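Local coordinates for putative uncharacterized protein (Methanosarcina barkeri str. Fusaro, PDB 3P43) that probably acts as a manganese-dependent phosphoesterase of the LigD 3'-phosphoesterase DNA repair superfamily, processing 3' ends of nucleic acid strands, at residues A[110-113]-A[118-121]. Sequence-based numbering, arbitrary orientation.
Sequences LLKR and IVVS
Ile118 faces Arg113 as a non-hydrogen-bonded antiparallel pair, their CA atoms 4.5 Å apart and their side chains running side by side, with Ile118 CD1 4.2 Å from Arg113 NE. Met50 of strand 42-50 and Lys55 of strand 53-59 touch both side chains. At Val119 the pairing becomes two-to-one. Its N gives Lys112 O a nearly straight bond (2.9 Å, 175° at the hydrogen), while its O accepts from both Leu111 N at 2.8 Å and Lys112 N at 3.2 Å, each more bent. Two consecutive residues opposite one, with a register shift of one, define a classic beta bulge, here in the hairpin of strands 98-114 and 117-123 in the barrel sheet. The two methyls of Val119 divide between the bulge residues: CG1, anti to the backbone N (chi1 -174°), lies 3.9 Å from Leu111 CD1, while CG2 packs on Lys112 CB and CD. With alanine in place of Val119, Leu111 CD1 and the Lys112 methylenes are likely to lose the methyls they pack on, opening a gap beside the bulge. Val120 pairs with Leu110 on the face shared with Ile118, its CG1 3.6 Å from Leu110 CD1. Beyond it, the Ser121 backbone bonds to Glu109.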
loop_
_atom_site.group_PDB
_atom_site.type_symbol
_atom_site.label_atom_id
_atom_site.label_comp_id
_atom_site.label_asym_id
_atom_site.label_seq_id
_atom_site.Cartn_x
_atom_site.Cartn_y
_atom_site.Cartn_z
ATOM N N LEU A 110 -4.199 -13.437 -2.553
ATOM C CA LEU A 110 -4.260 -13.262 -1.109
ATOM C C LEU A 110 -3.993 -14.589 -0.420
ATOM O O LEU A 110 -4.739 -15.547 -0.601
ATOM C CB LEU A 110 -5.626 -12.719 -0.689
ATOM C CG LEU A 110 -5.862 -12.503 0.806
ATOM C CD1 LEU A 110 -5.035 -11.329 1.316
ATOM C CD2 LEU A 110 -7.343 -12.285 1.092
ATOM N N LEU A 111 -2.927 -14.641 0.370
ATOM C CA LEU A 111 -2.507 -15.884 1.000
ATOM C C LEU A 111 -3.123 -16.040 2.378
ATOM O O LEU A 111 -3.438 -17.147 2.801
ATOM C CB LEU A 111 -0.981 -15.949 1.098
ATOM C CG LEU A 111 -0.261 -15.780 -0.243
ATOM C CD1 LEU A 111 1.237 -15.926 -0.065
ATOM C CD2 LEU A 111 -0.792 -16.783 -1.263
ATOM N N LYS A 112 -3.307 -14.921 3.065
ATOM C CA LYS A 112 -3.755 -14.936 4.447
ATOM C C LYS A 112 -4.258 -13.551 4.819
ATOM O O LYS A 112 -3.704 -12.542 4.378
ATOM C CB LYS A 112 -2.591 -15.336 5.361
ATOM C CG LYS A 112 -2.895 -15.337 6.854
ATOM C CD LYS A 112 -1.623 -15.611 7.657
ATOM C CE LYS A 112 -1.846 -15.496 9.160
ATOM N NZ LYS A 112 -2.156 -16.806 9.795
ATOM N N ARG A 113 -5.320 -13.501 5.610
ATOM C CA ARG A 113 -5.796 -12.229 6.136
ATOM C C ARG A 113 -6.479 -12.411 7.469
ATOM O O ARG A 113 -7.406 -13.212 7.609
ATOM C CB ARG A 113 -6.750 -11.518 5.174
ATOM C CG ARG A 113 -7.403 -10.301 5.815
ATOM C CD ARG A 113 -7.945 -9.309 4.805
ATOM N NE ARG A 113 -8.427 -8.100 5.468
ATOM C CZ ARG A 113 -9.441 -7.354 5.036
ATOM N NH1 ARG A 113 -10.092 -7.692 3.934
ATOM N NH2 ARG A 113 -9.810 -6.276 5.715
ATOM N N ILE A 118 -1.708 -9.564 7.171
ATOM C CA ILE A 118 -2.060 -9.756 5.774
ATOM C C ILE A 118 -0.842 -10.259 5.012
ATOM O O ILE A 118 0.244 -9.686 5.109
ATOM C CB ILE A 118 -2.591 -8.458 5.140
ATOM C CG1 ILE A 118 -3.863 -8.009 5.867
ATOM C CG2 ILE A 118 -2.858 -8.661 3.658
ATOM C CD1 ILE A 118 -4.496 -6.748 5.320
ATOM N N VAL A 119 -1.021 -11.349 4.275
ATOM C CA VAL A 119 0.050 -11.902 3.458
ATOM C C VAL A 119 -0.456 -12.051 2.032
ATOM O O VAL A 119 -1.498 -12.659 1.801
ATOM C CB VAL A 119 0.512 -13.273 3.975
ATOM C CG1 VAL A 119 1.731 -13.758 3.180
ATOM C CG2 VAL A 119 0.825 -13.207 5.460
ATOM N N VAL A 120 0.279 -11.495 1.080
ATOM C CA VAL A 120 -0.158 -11.488 -0.313
ATOM C C VAL A 120 0.985 -11.809 -1.273
ATOM O O VAL A 120 2.141 -11.506 -0.997
ATOM C CB VAL A 120 -0.742 -10.122 -0.700
ATOM C CG1 VAL A 120 -1.963 -9.820 0.128
ATOM C CG2 VAL A 120 0.313 -9.030 -0.520
ATOM N N SER A 121 0.659 -12.432 -2.399
ATOM C CA SER A 121 1.650 -12.631 -3.445
ATOM C C SER A 121 1.422 -11.603 -4.548
ATOM O O SER A 121 0.403 -11.634 -5.236
ATOM C CB SER A 121 1.575 -14.046 -4.008
ATOM O OG SER A 121 2.564 -14.236 -4.996
#